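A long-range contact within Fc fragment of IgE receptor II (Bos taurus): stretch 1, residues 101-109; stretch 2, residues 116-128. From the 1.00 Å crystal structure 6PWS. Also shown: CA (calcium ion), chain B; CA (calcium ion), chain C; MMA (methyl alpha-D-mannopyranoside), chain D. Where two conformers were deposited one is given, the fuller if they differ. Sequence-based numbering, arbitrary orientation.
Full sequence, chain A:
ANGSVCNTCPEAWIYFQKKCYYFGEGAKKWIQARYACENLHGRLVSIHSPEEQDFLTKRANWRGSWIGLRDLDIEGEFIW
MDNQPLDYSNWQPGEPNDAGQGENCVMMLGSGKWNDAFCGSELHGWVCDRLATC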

# COMPACT_ATOMS: atom_id res chain seq x y z
N GLN A 101 14.29 -9.41 -13.17
CA GLN A 101 13.58 -10.41 -13.95
C GLN A 101 12.09 -10.45 -13.60
O GLN A 101 11.41 -11.42 -13.95
CB GLN A 101 14.21 -11.80 -13.83
CG GLN A 101 15.70 -11.80 -14.10
CD GLN A 101 16.47 -11.60 -12.83
OE1 GLN A 101 16.27 -12.31 -11.84
NE2 GLN A 101 17.38 -10.63 -12.85
N GLY A 102 11.57 -9.40 -12.96
CA GLY A 102 10.16 -9.25 -12.70
C GLY A 102 9.89 -8.55 -11.37
O GLY A 102 10.44 -8.94 -10.34
N GLU A 103 9.04 -7.53 -11.40
CA GLU A 103 8.65 -6.76 -10.22
C GLU A 103 7.13 -6.77 -10.16
O GLU A 103 6.47 -6.18 -11.03
CB GLU A 103 9.18 -5.33 -10.27
CG GLU A 103 10.69 -5.30 -10.22
CD GLU A 103 11.24 -3.89 -10.23
OE1 GLU A 103 10.71 -3.04 -10.97
OE2 GLU A 103 12.19 -3.63 -9.45
N ASN A 104 6.56 -7.45 -9.16
CA ASN A 104 5.13 -7.72 -9.18
C ASN A 104 4.37 -7.21 -7.97
O ASN A 104 3.17 -7.44 -7.87
CB ASN A 104 4.87 -9.20 -9.44
CG ASN A 104 5.66 -9.70 -10.64
OD1 ASN A 104 5.74 -9.04 -11.68
ND2 ASN A 104 6.26 -10.86 -10.50
N CYS A 105 5.05 -6.47 -7.08
CA CYS A 105 4.45 -5.95 -5.85
C CYS A 105 4.77 -4.46 -5.77
O CYS A 105 5.90 -4.06 -6.04
CB CYS A 105 5.04 -6.67 -4.64
SG CYS A 105 4.57 -8.43 -4.56
N VAL A 106 3.80 -3.64 -5.39
CA VAL A 106 3.98 -2.19 -5.44
C VAL A 106 4.27 -1.61 -4.06
O VAL A 106 3.66 -1.99 -3.05
CB VAL A 106 2.77 -1.50 -6.10
CG1 VAL A 106 2.98 0.01 -6.21
CG2 VAL A 106 2.52 -2.10 -7.48
N MET A 107 5.21 -0.67 -4.05
CA MET A 107 5.60 0.10 -2.88
C MET A 107 5.45 1.59 -3.16
O MET A 107 5.45 2.03 -4.32
CB MET A 107 7.08 -0.17 -2.52
CG MET A 107 8.05 0.36 -3.58
SD MET A 107 9.79 -0.04 -3.29
CE MET A 107 10.12 0.98 -1.85
N MET A 108 5.33 2.36 -2.08
CA MET A 108 5.59 3.79 -2.12
C MET A 108 7.07 4.03 -1.85
O MET A 108 7.64 3.47 -0.90
CB MET A 108 4.79 4.56 -1.06
CG MET A 108 3.34 4.76 -1.39
SD MET A 108 2.48 5.85 -0.21
CE MET A 108 2.38 4.79 1.24
N LEU A 109 7.69 4.86 -2.68
CA LEU A 109 8.99 5.44 -2.37
C LEU A 109 8.85 6.38 -1.17
O LEU A 109 7.75 6.65 -0.68
CB LEU A 109 9.53 6.16 -3.60
CG LEU A 109 9.68 5.31 -4.86
CD1 LEU A 109 10.09 6.19 -6.02
CD2 LEU A 109 10.70 4.18 -4.65
N ASP A 116 6.88 -0.39 -8.78
CA ASP A 116 6.87 -1.85 -8.70
C ASP A 116 8.24 -2.35 -8.27
O ASP A 116 9.28 -1.86 -8.74
CB ASP A 116 6.37 -2.52 -10.00
CG ASP A 116 7.20 -2.22 -11.24
OD1 ASP A 116 7.93 -1.21 -11.27
OD2 ASP A 116 7.05 -3.01 -12.20
N ALA A 117 8.25 -3.31 -7.35
CA ALA A 117 9.48 -3.82 -6.76
C ALA A 117 9.45 -5.34 -6.72
O ALA A 117 8.41 -5.99 -6.87
CB ALA A 117 9.65 -3.26 -5.35
N PHE A 118 10.64 -5.91 -6.50
CA PHE A 118 10.75 -7.34 -6.25
C PHE A 118 9.93 -7.70 -5.01
O PHE A 118 10.12 -7.12 -3.94
CB PHE A 118 12.23 -7.68 -6.03
CG PHE A 118 12.48 -9.10 -5.59
CD1 PHE A 118 11.89 -10.16 -6.25
CD2 PHE A 118 13.30 -9.37 -4.51
CE1 PHE A 118 12.11 -11.45 -5.84
CE2 PHE A 118 13.54 -10.68 -4.10
CZ PHE A 118 12.94 -11.70 -4.77
N CYS A 119 9.03 -8.67 -5.16
CA CYS A 119 8.13 -9.03 -4.07
C CYS A 119 8.88 -9.52 -2.83
O CYS A 119 8.33 -9.45 -1.72
CB CYS A 119 7.11 -10.08 -4.54
SG CYS A 119 5.91 -9.44 -5.75
N GLY A 120 10.11 -10.01 -2.98
CA GLY A 120 10.93 -10.44 -1.85
C GLY A 120 11.76 -9.37 -1.17
O GLY A 120 12.53 -9.69 -0.26
N SER A 121 11.62 -8.11 -1.57
CA SER A 121 12.34 -7.02 -0.91
C SER A 121 11.83 -6.86 0.51
O SER A 121 10.62 -6.91 0.75
CB SER A 121 12.10 -5.69 -1.63
OG SER A 121 12.64 -5.69 -2.94
N GLU A 122 12.74 -6.63 1.45
CA GLU A 122 12.38 -6.50 2.86
C GLU A 122 12.27 -5.04 3.30
O GLU A 122 13.15 -4.47 3.97
CB GLU A 122 13.37 -7.27 3.72
CG GLU A 122 13.22 -8.76 3.54
CD GLU A 122 14.09 -9.58 4.44
OE1 GLU A 122 15.04 -9.02 5.04
OE2 GLU A 122 13.82 -10.79 4.55
N LEU A 123 11.13 -4.43 2.97
CA LEU A 123 10.92 -3.03 3.27
C LEU A 123 10.61 -2.83 4.75
O LEU A 123 10.03 -3.69 5.41
CB LEU A 123 9.79 -2.44 2.43
CG LEU A 123 9.97 -2.52 0.92
CD1 LEU A 123 8.79 -1.86 0.22
CD2 LEU A 123 11.27 -1.88 0.49
N HIS A 124 10.96 -1.64 5.25
CA HIS A 124 10.82 -1.32 6.66
C HIS A 124 9.46 -0.74 7.01
O HIS A 124 9.17 -0.56 8.20
CB HIS A 124 11.89 -0.31 7.08
CG HIS A 124 13.26 -0.82 6.87
ND1 HIS A 124 13.86 -1.68 7.76
CD2 HIS A 124 14.12 -0.68 5.83
CE1 HIS A 124 15.06 -2.02 7.29
NE2 HIS A 124 15.23 -1.42 6.13
N GLY A 125 8.65 -0.42 6.01
CA GLY A 125 7.32 0.09 6.23
C GLY A 125 6.30 -0.65 5.39
O GLY A 125 6.62 -1.26 4.36
N TRP A 126 5.06 -0.55 5.83
CA TRP A 126 3.94 -1.18 5.14
C TRP A 126 2.69 -0.49 5.69
O TRP A 126 2.69 -0.10 6.86
CB TRP A 126 3.93 -2.72 5.31
CG TRP A 126 4.46 -3.20 6.66
CD1 TRP A 126 5.77 -3.37 7.02
CD2 TRP A 126 3.68 -3.52 7.82
NE1 TRP A 126 5.85 -3.75 8.34
CE2 TRP A 126 4.58 -3.86 8.84
CE3 TRP A 126 2.30 -3.57 8.09
CZ2 TRP A 126 4.16 -4.23 10.11
CZ3 TRP A 126 1.89 -3.93 9.35
CH2 TRP A 126 2.81 -4.26 10.35
N VAL A 127 1.68 -0.28 4.86
CA VAL A 127 0.51 0.47 5.27
C VAL A 127 -0.72 -0.40 5.06
O VAL A 127 -0.91 -0.96 3.97
CB VAL A 127 0.37 1.80 4.49
CG1 VAL A 127 -0.83 2.58 4.99
CG2 VAL A 127 1.66 2.62 4.59
N CYS A 128 -1.57 -0.49 6.09
CA CYS A 128 -2.83 -1.21 6.02
C CYS A 128 -3.99 -0.23 6.06
O CYS A 128 -3.87 0.89 6.59
CB CYS A 128 -3.02 -2.16 7.22
SG CYS A 128 -1.57 -3.09 7.76
CA CA B . 10.19 -0.71 -10.74
CA CA C . 5.11 -7.02 -12.91
C1 MMA D . 15.77 -0.26 -9.28
C2 MMA D . 14.47 -0.76 -8.67
C3 MMA D . 13.41 -0.70 -9.71
C4 MMA D . 13.22 0.69 -10.22
C5 MMA D . 14.53 1.28 -10.74
C6 MMA D . 14.35 2.74 -11.03
C7 MMA D . 17.15 -0.79 -11.13
O1 MMA D . 16.05 -1.11 -10.31
O2 MMA D . 14.06 0.05 -7.55
O3 MMA D . 12.15 -1.15 -9.17
O4 MMA D . 12.22 0.63 -11.24
O5 MMA D . 15.61 1.15 -9.75
O6 MMA D . 15.57 3.27 -11.48
O HOH W 1 12.91 -4.16 -6.74
O HOH W 2 5.15 -4.68 -13.27

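Two strands meet here in antiparallel register, Cys 105 opposite Ala 117 and Val 106 opposite Asp 116. Cys 105 and Ala 117 form the hydrogen-bonded pair. Ala 117 N donates to Cys 105 O at 2.8 Å. The return bond, Cys 105 N to Ala 117 O, is weak at 3.4 Å. Val 106 and Asp 116 are a non-hydrogen-bonded pair, with Val 106 CA and Asp 116 CA 4.4 Å apart. Beside them, Asp 116 CA makes a CA-H...O contact of 3.6 Å with Cys 105 O.

A disulfide locks the two stretches covalently. Cys 105 SG lies 2.1 Å from Cys 119 SG, with chi3 of 98°.

Metal, water and partners elsewhere in the structure together satisfy the acidic side chains. Glu 103 OE1 lies 2.9 Å from Asp 116 O and 3.3 Å from Asp 116 OD1. These are not hydrogen bonds; the chain B calcium binds all three oxygens. The chain B calcium lies 2.4 Å from Glu 103 OE1, 2.5 Å from Asp 116 O and 2.4 Å from Asp 116 OD1. O3 and O4 of the mannoside complete this shared site, with three atoms from elsewhere in the structure. Glu 103 OE2 accepts from water 1 at 2.9 Å. Water 1 accepts from Phe 118 N at 2.9 Å, so it bridges the stretches.

The chain C calcium binds Glu 103 O at 2.5 Å. It also binds water 2, which donates to Asp 116 OD2 at 2.7 Å.

Ser 121 closes a type I turn from Phe 118. Ser 121 N and Ser 121 OG both donate to Phe 118 O, at 3.0 and 3.1 Å.

Further contacts are apolar. Met 107 CB packs 3.6 Å from Leu 123 CD1, and Met 107 SD lies 3.8 Å from Ala 117 CB. Met 108 CE reaches Val 127 CG2 at 4.1 Å.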